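PDB 3OXN: putative transcriptional regulator, LysR family from Vibrio parahaemolyticus, which probably acts as a DNA-binding transcription factor of the LysR family, represented here by its C-terminal effector-binding (LysR substrate binding) domain. Local coordinates for residues Leu55-Thr65 and Ala72-Leu83; Val127-Leu135 and Pro186-Tyr194. One frame throughout, in Å; residues are numbered along the deposited sequence.

Contact 1: residues Leu55-Thr65 and Ala72-Leu83; sequences LQHDRLSDQLT and AICRPTGPVEPL
Ala72 gathers three leucines of 55-65 around its single methyl group. Leu60 CD1 comes within 3.5 Å of Ala72 CB, while CD1 of Leu55 and CD2 of Leu64 reach the same carbon. Leu60 turns its CG anti to the backbone N (chi1 172°), which lays its two branches along the strand and the chain beyond: CD1 goes to Ala72 and the sulfur of Cys74, CD2 to Pro76 CB and, more loosely, Val80 CG1. At the other end of 72-83, Leu83 CD1 lies against two residues of the helix, 3.5 Å from Ser61 CB and 3.7 Å from Leu64 CD1.

His57 brings the polar element. Its NE2 meets the carbonyl O of Arg75 at 3.3 Å, near the ring plane, but the bond is weak and bent, with an angle of 125° at the hydrogen. Leu55 CD2 lies 3.5 Å above the centre of the imidazole and also touches Cys74 CB at 3.6 Å, so this methyl lies between the ring and the strand.

The arrangement is a worked example of a beta-alpha-beta crossover: helix 60-65 links the parallel strands 49-54 and 71-74, which flank strand 20-25, and it runs 157° from strand 72-74, nearly antiparallel, packing on part of one face of the sheet of that subdomain. On this face Leu64 also rests on Ile197 of strand 194-199.

Behind the leucines, side-chain amides pin the turn into the helix. Gln63 OE1 receives Gln56 N at 2.9 Å, nearly straight and on a lone pair, and Gln63 NE2 bonds Pro54 O. Gln56 OE1 accepts a hydrogen bond from Arg59 NH1, a nitrogen that also forms a salt bridge with Glu67. Within the helix, Ser61 O accepts from both N and OG1 of Thr65, on opposite faces of its plane.

Contact 2: residues Val127-Leu135 and Pro186-Tyr194; sequences VKALIEQAL and PFQFTPFDY
Val127 and Leu135 each set a methyl over the face of a phenylalanine, at the two ends of 127-135, Leu135 lying just past the helix. Val127 CG2 stands 3.5 Å from the centroid of the Phe192 ring and 10° off its normal, practically central. Leu135 CD1 does the same for Phe187, 16° off the normal and shifted somewhat toward the rim. These are CH-pi contacts, and both rings are brought beneath the methyls by the same first torsion: CG lies between the backbone N and the carbonyl carbon (chi1 52° in Phe192).

Edge contacts fill the middle. Ile131 CG2 comes to the rim of Phe187, 3.6 Å from CZ. Phe189 instead extends its ring CG anti to the backbone N and offers its edge to the main chain of Leu130 and to Ala134 CB, which it approaches at 4.0 Å through CD1.

No hydrogen bond joins the segments. Residues 186-194 form an irregular, extended connection that leaves the subdomain of strand 180-183 and enters strand 194-199 of the other, one of the two chain crossings between the lobes of a periplasmic-binding-protein-like domain; the aromatic side chains of the connection pack along helix 125-134.

Other apolar contacts are neither face nor edge: Ile131 CG1 lies by Phe189 CE1, and Leu130 CD2 is 3.8 Å from Phe192 CB. Ile131 and Phe189 also both touch Val93, at the start of strand 93-98.

Charge is kept to the side of the helix turned from this connection, where Lys128 NZ meets Glu132 OE1 at 2.6 Å, one turn along, and Glu132 OE2 pairs with Arg141.

In the fold
From the N terminus, the chain first lays down three parallel strands, 20-25, 49-54 and 71-74, of the first subdomain's sheet, and contact 1 closes a short loop within it, only six residues separating its two segments. After strand 83-89 the chain crosses to the second subdomain, and there 127-135 opens contact 2, which closes after fifty intervening residues when 186-194 returns. The two loops follow in series and neither encloses the other. Strand 194-199, where contact 2 ends, lies beside strand 71-74 of contact 1. Arg75 joins them, its CD packing on Phe192 and Val127, at the meeting of the two subdomains.

Contact 1: residues Leu55-Thr65 and Ala72-Leu83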
loop_
_atom_site.group_PDB
_atom_site.type_symbol
_atom_site.label_atom_id
_atom_site.label_comp_id
_atom_site.label_asym_id
_atom_site.label_seq_id
_atom_site.Cartn_x
_atom_site.Cartn_y
_atom_site.Cartn_z
ATOM N N LEU A 55 -3.952 -6.491 -5.379
ATOM C CA LEU A 55 -3.834 -7.271 -6.599
ATOM C C LEU A 55 -2.533 -8.060 -6.547
ATOM O O LEU A 55 -1.488 -7.513 -6.201
ATOM C CB LEU A 55 -3.775 -6.348 -7.812
ATOM C CG LEU A 55 -4.271 -7.022 -9.091
ATOM C CD1 LEU A 55 -5.731 -6.619 -9.330
ATOM C CD2 LEU A 55 -3.400 -6.687 -10.309
ATOM N N GLN A 56 -2.589 -9.345 -6.870
ATOM C CA GLN A 56 -1.380 -10.101 -7.151
ATOM C C GLN A 56 -1.375 -10.301 -8.659
ATOM O O GLN A 56 -2.145 -11.093 -9.188
ATOM C CB GLN A 56 -1.389 -11.424 -6.386
ATOM C CG GLN A 56 -1.509 -11.263 -4.858
ATOM C CD GLN A 56 -2.215 -12.447 -4.199
ATOM O OE1 GLN A 56 -2.525 -13.436 -4.863
ATOM N NE2 GLN A 56 -2.474 -12.348 -2.891
ATOM N N HIS A 57 -0.534 -9.528 -9.349
ATOM C CA HIS A 57 -0.602 -9.356 -10.819
ATOM C C HIS A 57 -0.596 -10.633 -11.664
ATOM O O HIS A 57 -1.232 -10.671 -12.726
ATOM C CB HIS A 57 0.507 -8.414 -11.313
ATOM C CG HIS A 57 0.042 -7.016 -11.598
ATOM N ND1 HIS A 57 0.233 -5.970 -10.719
ATOM C CD2 HIS A 57 -0.595 -6.488 -12.675
ATOM C CE1 HIS A 57 -0.268 -4.861 -11.238
ATOM N NE2 HIS A 57 -0.775 -5.147 -12.425
ATOM N N ASP A 58 0.123 -11.664 -11.210
ATOM C CA ASP A 58 0.196 -12.923 -11.962
ATOM C C ASP A 58 -0.993 -13.799 -11.616
ATOM O O ASP A 58 -1.258 -14.796 -12.277
ATOM C CB ASP A 58 1.508 -13.658 -11.692
ATOM C CG ASP A 58 2.652 -12.702 -11.378
ATOM O OD1 ASP A 58 3.549 -12.519 -12.235
ATOM O OD2 ASP A 58 2.636 -12.116 -10.270
ATOM N N ARG A 59 -1.718 -13.395 -10.582
ATOM C CA ARG A 59 -2.898 -14.117 -10.133
ATOM C C ARG A 59 -4.152 -13.298 -10.377
ATOM O O ARG A 59 -5.179 -13.536 -9.754
ATOM C CB ARG A 59 -2.804 -14.444 -8.630
ATOM C CG ARG A 59 -1.479 -15.030 -8.195
ATOM C CD ARG A 59 -1.621 -15.881 -6.939
ATOM N NE ARG A 59 -2.717 -16.840 -7.058
ATOM C CZ ARG A 59 -3.810 -16.836 -6.296
ATOM N NH1 ARG A 59 -3.960 -15.932 -5.329
ATOM N NH2 ARG A 59 -4.748 -17.752 -6.489
ATOM N N LEU A 60 -4.056 -12.321 -11.275
ATOM C CA LEU A 60 -5.182 -11.456 -11.605
ATOM C C LEU A 60 -6.468 -12.252 -11.831
ATOM O O LEU A 60 -7.503 -12.005 -11.188
ATOM C CB LEU A 60 -4.861 -10.634 -12.854
ATOM C CG LEU A 60 -6.000 -9.799 -13.452
ATOM C CD1 LEU A 60 -6.421 -8.705 -12.494
ATOM C CD2 LEU A 60 -5.602 -9.213 -14.792
ATOM N N SER A 61 -6.397 -13.198 -12.763
ATOM C CA SER A 61 -7.562 -13.978 -13.140
ATOM C C SER A 61 -7.957 -14.967 -12.055
ATOM O O SER A 61 -9.138 -15.273 -11.889
ATOM C CB SER A 61 -7.311 -14.714 -14.446
ATOM O OG SER A 61 -8.451 -15.459 -14.818
ATOM N N ASP A 62 -6.979 -15.468 -11.313
ATOM C CA ASP A 62 -7.292 -16.358 -10.218
ATOM C C ASP A 62 -8.017 -15.582 -9.137
ATOM O O ASP A 62 -8.895 -16.106 -8.440
ATOM C CB ASP A 62 -6.023 -16.996 -9.649
ATOM C CG ASP A 62 -5.604 -18.219 -10.423
ATOM O OD1 ASP A 62 -6.295 -18.544 -11.419
ATOM O OD2 ASP A 62 -4.586 -18.845 -10.046
ATOM N N GLN A 63 -7.635 -14.322 -9.001
ATOM C CA GLN A 63 -8.195 -13.477 -7.968
ATOM C C GLN A 63 -9.673 -13.147 -8.247
ATOM O O GLN A 63 -10.513 -13.249 -7.350
ATOM C CB GLN A 63 -7.333 -12.224 -7.781
ATOM C CG GLN A 63 -7.061 -11.911 -6.316
ATOM C CD GLN A 63 -5.915 -10.946 -6.112
ATOM O OE1 GLN A 63 -5.091 -10.740 -7.012
ATOM N NE2 GLN A 63 -5.846 -10.355 -4.912
ATOM N N LEU A 64 -9.999 -12.788 -9.489
ATOM C CA LEU A 64 -11.388 -12.536 -9.850
ATOM C C LEU A 64 -12.185 -13.836 -9.934
ATOM O O LEU A 64 -13.368 -13.878 -9.590
ATOM C CB LEU A 64 -11.487 -11.779 -11.177
ATOM C CG LEU A 64 -10.883 -10.384 -11.273
ATOM C CD1 LEU A 64 -10.827 -10.027 -12.737
ATOM C CD2 LEU A 64 -11.661 -9.357 -10.473
ATOM N N THR A 65 -11.534 -14.896 -10.397
ATOM C CA THR A 65 -12.206 -16.185 -10.573
ATOM C C THR A 65 -12.393 -17.003 -9.283
ATOM O O THR A 65 -13.483 -17.501 -9.011
ATOM C CB THR A 65 -11.475 -17.052 -11.598
ATOM O OG1 THR A 65 -11.337 -16.316 -12.815
ATOM C CG2 THR A 65 -12.251 -18.319 -11.872
ATOM N N ALA A 72 -11.268 -5.914 -10.773
ATOM C CA ALA A 72 -9.855 -5.627 -10.581
ATOM C C ALA A 72 -9.517 -4.318 -11.285
ATOM O O ALA A 72 -9.915 -4.115 -12.436
ATOM C CB ALA A 72 -9.016 -6.764 -11.129
ATOM N N ILE A 73 -8.805 -3.420 -10.604
ATOM C CA ILE A 73 -8.278 -2.233 -11.285
ATOM C C ILE A 73 -6.738 -2.234 -11.352
ATOM O O ILE A 73 -6.064 -2.126 -10.321
ATOM C CB ILE A 73 -8.757 -0.928 -10.641
ATOM C CG1 ILE A 73 -10.290 -0.913 -10.544
ATOM C CG2 ILE A 73 -8.208 0.270 -11.429
ATOM C CD1 ILE A 73 -10.877 0.222 -9.674
ATOM N N CYS A 74 -6.189 -2.356 -12.560
ATOM C CA CYS A 74 -4.750 -2.402 -12.735
ATOM C C CYS A 74 -4.363 -2.259 -14.191
ATOM O O CYS A 74 -5.184 -1.955 -15.033
ATOM C CB CYS A 74 -4.230 -3.750 -12.261
ATOM S SG CYS A 74 -4.693 -5.135 -13.349
ATOM N N ARG A 75 -3.086 -2.501 -14.468
ATOM C CA ARG A 75 -2.598 -2.706 -15.825
ATOM C C ARG A 75 -2.266 -4.188 -16.024
ATOM O O ARG A 75 -1.180 -4.633 -15.670
ATOM C CB ARG A 75 -1.342 -1.880 -16.051
ATOM C CG ARG A 75 -1.001 -1.712 -17.497
ATOM C CD ARG A 75 0.419 -1.225 -17.694
ATOM N NE ARG A 75 1.255 -2.267 -18.287
ATOM C CZ ARG A 75 1.411 -2.423 -19.595
ATOM N NH1 ARG A 75 0.793 -1.599 -20.441
ATOM N NH2 ARG A 75 2.182 -3.396 -20.056
ATOM N N PRO A 76 -3.207 -4.966 -16.574
ATOM C CA PRO A 76 -2.934 -6.384 -16.843
ATOM C C PRO A 76 -1.659 -6.569 -17.655
ATOM O O PRO A 76 -1.559 -6.025 -18.755
ATOM C CB PRO A 76 -4.123 -6.816 -17.694
ATOM C CG PRO A 76 -5.199 -5.875 -17.337
ATOM C CD PRO A 76 -4.545 -4.563 -17.029
ATOM N N THR A 77 -0.710 -7.337 -17.127
ATOM C CA THR A 77 0.560 -7.567 -17.819
ATOM C C THR A 77 0.372 -8.338 -19.130
ATOM O O THR A 77 1.345 -8.718 -19.773
ATOM C CB THR A 77 1.606 -8.301 -16.913
ATOM O OG1 THR A 77 1.025 -9.485 -16.339
ATOM C CG2 THR A 77 2.104 -7.383 -15.785
ATOM N N GLY A 78 -0.879 -8.573 -19.519
ATOM C CA GLY A 78 -1.174 -9.244 -20.777
ATOM C C GLY A 78 -2.661 -9.396 -21.059
ATOM O O GLY A 78 -3.494 -8.988 -20.255
ATOM N N PRO A 79 -3.002 -9.991 -22.211
ATOM C CA PRO A 79 -4.390 -10.260 -22.608
ATOM C C PRO A 79 -5.149 -11.011 -21.519
ATOM O O PRO A 79 -4.618 -11.955 -20.942
ATOM C CB PRO A 79 -4.235 -11.153 -23.840
ATOM C CG PRO A 79 -2.891 -10.827 -24.381
ATOM C CD PRO A 79 -2.033 -10.483 -23.206
ATOM N N VAL A 80 -6.390 -10.611 -21.266
ATOM C CA VAL A 80 -7.128 -11.115 -20.111
ATOM C C VAL A 80 -8.313 -12.026 -20.446
ATOM O O VAL A 80 -9.019 -12.465 -19.539
ATOM C CB VAL A 80 -7.635 -9.949 -19.230
ATOM C CG1 VAL A 80 -6.480 -9.034 -18.845
ATOM C CG2 VAL A 80 -8.726 -9.161 -19.952
ATOM N N GLU A 81 -8.534 -12.303 -21.732
ATOM C CA GLU A 81 -9.631 -13.184 -22.154
ATOM C C GLU A 81 -9.521 -14.560 -21.500
ATOM O O GLU A 81 -8.435 -15.159 -21.477
ATOM C CB GLU A 81 -9.645 -13.344 -23.674
ATOM C CG GLU A 81 -9.816 -12.036 -24.429
ATOM C CD GLU A 81 -8.569 -11.174 -24.380
ATOM O OE1 GLU A 81 -8.702 -9.962 -24.081
ATOM O OE2 GLU A 81 -7.461 -11.721 -24.630
ATOM N N PRO A 82 -10.654 -15.090 -20.999
ATOM C CA PRO A 82 -12.023 -14.565 -21.088
ATOM C C PRO A 82 -12.466 -13.674 -19.914
ATOM O O PRO A 82 -13.605 -13.796 -19.431
ATOM C CB PRO A 82 -12.841 -15.852 -21.049
ATOM C CG PRO A 82 -12.124 -16.618 -19.999
ATOM C CD PRO A 82 -10.671 -16.459 -20.445
ATOM N N LEU A 83 -11.583 -12.793 -19.457
ATOM C CA LEU A 83 -11.965 -11.814 -18.440
ATOM C C LEU A 83 -12.410 -10.521 -19.096
ATOM O O LEU A 83 -11.756 -10.008 -19.993
ATOM C CB LEU A 83 -10.816 -11.539 -17.469
ATOM C CG LEU A 83 -10.488 -12.658 -16.489
ATOM C CD1 LEU A 83 -9.478 -12.171 -15.476
ATOM C CD2 LEU A 83 -11.750 -13.082 -15.801
#

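Contact 2: residues Val127-Leu135 and Pro186-Tyr194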
loop_
_atom_site.group_PDB
_atom_site.type_symbol
_atom_site.label_atom_id
_atom_site.label_comp_id
_atom_site.label_asym_id
_atom_site.label_seq_id
_atom_site.Cartn_x
_atom_site.Cartn_y
_atom_site.Cartn_z
ATOM N N VAL A 127 4.911 -2.242 -15.808
ATOM C CA VAL A 127 5.284 -0.861 -16.127
ATOM C C VAL A 127 6.777 -0.610 -15.925
ATOM O O VAL A 127 7.371 0.177 -16.642
ATOM C CB VAL A 127 4.483 0.161 -15.295
ATOM C CG1 VAL A 127 4.925 1.592 -15.635
ATOM C CG2 VAL A 127 3.002 -0.018 -15.538
ATOM N N LYS A 128 7.353 -1.276 -14.924
ATOM C CA LYS A 128 8.797 -1.291 -14.663
ATOM C C LYS A 128 9.533 -1.770 -15.910
ATOM O O LYS A 128 10.588 -1.241 -16.281
ATOM C CB LYS A 128 9.088 -2.278 -13.524
ATOM C CG LYS A 128 10.232 -1.921 -12.598
ATOM C CD LYS A 128 11.559 -2.474 -13.052
ATOM C CE LYS A 128 12.601 -2.249 -11.957
ATOM N NZ LYS A 128 13.884 -2.974 -12.215
ATOM N N ALA A 129 8.965 -2.798 -16.538
ATOM C CA ALA A 129 9.528 -3.357 -17.751
ATOM C C ALA A 129 9.406 -2.339 -18.879
ATOM O O ALA A 129 10.289 -2.225 -19.721
ATOM C CB ALA A 129 8.819 -4.657 -18.104
ATOM N N LEU A 130 8.297 -1.606 -18.898
ATOM C CA LEU A 130 8.083 -0.562 -19.900
ATOM C C LEU A 130 9.182 0.507 -19.881
ATOM O O LEU A 130 9.663 0.930 -20.930
ATOM C CB LEU A 130 6.708 0.094 -19.720
ATOM C CG LEU A 130 5.561 -0.410 -20.597
ATOM C CD1 LEU A 130 5.630 -1.910 -20.778
ATOM C CD2 LEU A 130 4.241 -0.008 -19.978
ATOM N N ILE A 131 9.561 0.946 -18.687
ATOM C CA ILE A 131 10.546 2.003 -18.544
ATOM C C ILE A 131 11.952 1.466 -18.767
ATOM O O ILE A 131 12.829 2.167 -19.267
ATOM C CB ILE A 131 10.481 2.618 -17.153
ATOM C CG1 ILE A 131 9.041 2.969 -16.801
ATOM C CG2 ILE A 131 11.363 3.841 -17.076
ATOM C CD1 ILE A 131 8.898 3.571 -15.422
ATOM N N GLU A 132 12.155 0.215 -18.381
ATOM C CA GLU A 132 13.432 -0.431 -18.543
ATOM C C GLU A 132 13.689 -0.537 -20.034
ATOM O O GLU A 132 14.822 -0.388 -20.503
ATOM C CB GLU A 132 13.394 -1.809 -17.906
ATOM C CG GLU A 132 14.496 -2.021 -16.898
ATOM C CD GLU A 132 14.252 -1.274 -15.600
ATOM O OE1 GLU A 132 14.397 -1.886 -14.513
ATOM O OE2 GLU A 132 13.903 -0.078 -15.667
ATOM N N GLN A 133 12.611 -0.757 -20.779
ATOM C CA GLN A 133 12.678 -0.939 -22.221
ATOM C C GLN A 133 12.818 0.394 -22.969
ATOM O O GLN A 133 13.218 0.433 -24.143
ATOM C CB GLN A 133 11.441 -1.697 -22.688
ATOM C CG GLN A 133 11.486 -2.096 -24.132
ATOM C CD GLN A 133 12.866 -2.550 -24.579
ATOM O OE1 GLN A 133 13.309 -2.189 -25.671
ATOM N NE2 GLN A 133 13.555 -3.339 -23.738
ATOM N N ALA A 134 12.490 1.486 -22.278
ATOM C CA ALA A 134 12.585 2.830 -22.839
ATOM C C ALA A 134 13.982 3.354 -22.574
ATOM O O ALA A 134 14.512 4.172 -23.321
ATOM C CB ALA A 134 11.560 3.729 -22.200
ATOM N N LEU A 135 14.564 2.862 -21.485
ATOM C CA LEU A 135 15.931 3.184 -21.112
ATOM C C LEU A 135 16.897 2.088 -21.564
ATOM O O LEU A 135 18.000 2.002 -21.047
ATOM C CB LEU A 135 16.016 3.364 -19.599
ATOM C CG LEU A 135 16.160 4.776 -19.047
ATOM C CD1 LEU A 135 15.575 5.784 -19.978
ATOM C CD2 LEU A 135 15.523 4.868 -17.677
ATOM N N PRO A 186 13.230 12.494 -18.253
ATOM C CA PRO A 186 14.134 13.094 -19.229
ATOM C C PRO A 186 14.244 12.225 -20.461
ATOM O O PRO A 186 15.299 12.212 -21.092
ATOM C CB PRO A 186 15.485 13.096 -18.512
ATOM C CG PRO A 186 15.229 12.624 -17.136
ATOM C CD PRO A 186 13.979 11.825 -17.188
ATOM N N PHE A 187 13.187 11.485 -20.777
ATOM C CA PHE A 187 13.161 10.704 -22.003
ATOM C C PHE A 187 11.752 10.516 -22.538
ATOM O O PHE A 187 10.770 10.870 -21.884
ATOM C CB PHE A 187 13.874 9.353 -21.836
ATOM C CG PHE A 187 13.354 8.517 -20.700
ATOM C CD1 PHE A 187 12.281 7.656 -20.885
ATOM C CD2 PHE A 187 13.950 8.572 -19.449
ATOM C CE1 PHE A 187 11.816 6.864 -19.833
ATOM C CE2 PHE A 187 13.488 7.778 -18.390
ATOM C CZ PHE A 187 12.424 6.928 -18.583
ATOM N N GLN A 188 11.668 9.984 -23.750
ATOM C CA GLN A 188 10.386 9.736 -24.369
ATOM C C GLN A 188 9.842 8.479 -23.746
ATOM O O GLN A 188 10.490 7.432 -23.777
ATOM C CB GLN A 188 10.524 9.545 -25.881
ATOM C CG GLN A 188 9.193 9.643 -26.635
ATOM C CD GLN A 188 9.099 8.675 -27.812
ATOM O OE1 GLN A 188 10.102 8.372 -28.467
ATOM N NE2 GLN A 188 7.886 8.180 -28.078
ATOM N N PHE A 189 8.660 8.599 -23.158
ATOM C CA PHE A 189 7.985 7.476 -22.528
ATOM C C PHE A 189 6.501 7.672 -22.756
ATOM O O PHE A 189 5.944 8.724 -22.432
ATOM C CB PHE A 189 8.293 7.420 -21.028
ATOM C CG PHE A 189 7.658 6.260 -20.319
ATOM C CD1 PHE A 189 8.205 4.989 -20.417
ATOM C CD2 PHE A 189 6.517 6.441 -19.552
ATOM C CE1 PHE A 189 7.619 3.921 -19.786
ATOM C CE2 PHE A 189 5.922 5.376 -18.906
ATOM C CZ PHE A 189 6.480 4.106 -19.024
ATOM N N THR A 190 5.863 6.658 -23.324
ATOM C CA THR A 190 4.491 6.785 -23.783
ATOM C C THR A 190 3.516 6.170 -22.776
ATOM O O THR A 190 3.538 4.965 -22.535
ATOM C CB THR A 190 4.327 6.151 -25.188
ATOM O OG1 THR A 190 5.426 6.554 -26.030
ATOM C CG2 THR A 190 3.012 6.585 -25.822
ATOM N N PRO A 191 2.662 7.008 -22.174
ATOM C CA PRO A 191 1.663 6.551 -21.200
ATOM C C PRO A 191 1.103 5.152 -21.496
ATOM O O PRO A 191 0.701 4.857 -22.632
ATOM C CB PRO A 191 0.556 7.609 -21.329
ATOM C CG PRO A 191 1.307 8.860 -21.639
ATOM C CD PRO A 191 2.541 8.452 -22.446
ATOM N N PHE A 192 1.107 4.302 -20.468
ATOM C CA PHE A 192 0.419 3.022 -20.510
ATOM C C PHE A 192 -1.002 3.295 -20.107
ATOM O O PHE A 192 -1.311 4.411 -19.698
ATOM C CB PHE A 192 1.062 2.003 -19.558
ATOM C CG PHE A 192 1.245 2.484 -18.126
ATOM C CD1 PHE A 192 0.254 2.288 -17.175
ATOM C CD2 PHE A 192 2.435 3.055 -17.714
ATOM C CE1 PHE A 192 0.436 2.693 -15.834
ATOM C CE2 PHE A 192 2.620 3.463 -16.376
ATOM C CZ PHE A 192 1.618 3.283 -15.440
ATOM N N ASP A 193 -1.881 2.308 -20.215
ATOM C CA ASP A 193 -3.213 2.550 -19.683
ATOM C C ASP A 193 -3.695 1.557 -18.647
ATOM O O ASP A 193 -3.383 0.359 -18.705
ATOM C CB ASP A 193 -4.273 2.825 -20.770
ATOM C CG ASP A 193 -3.997 2.098 -22.070
ATOM O OD1 ASP A 193 -4.275 2.698 -23.143
ATOM O OD2 ASP A 193 -3.506 0.941 -22.012
ATOM N N TYR A 194 -4.420 2.103 -17.667
ATOM C CA TYR A 194 -5.049 1.329 -16.607
ATOM C C TYR A 194 -6.425 0.901 -17.075
ATOM O O TYR A 194 -6.950 1.436 -18.047
ATOM C CB TYR A 194 -5.188 2.168 -15.340
ATOM C CG TYR A 194 -4.328 1.730 -14.191
ATOM C CD1 TYR A 194 -2.964 1.541 -14.355
ATOM C CD2 TYR A 194 -4.877 1.519 -12.925
ATOM C CE1 TYR A 194 -2.162 1.146 -13.290
ATOM C CE2 TYR A 194 -4.089 1.131 -11.845
ATOM C CZ TYR A 194 -2.725 0.945 -12.032
ATOM O OH TYR A 194 -1.920 0.562 -10.973
#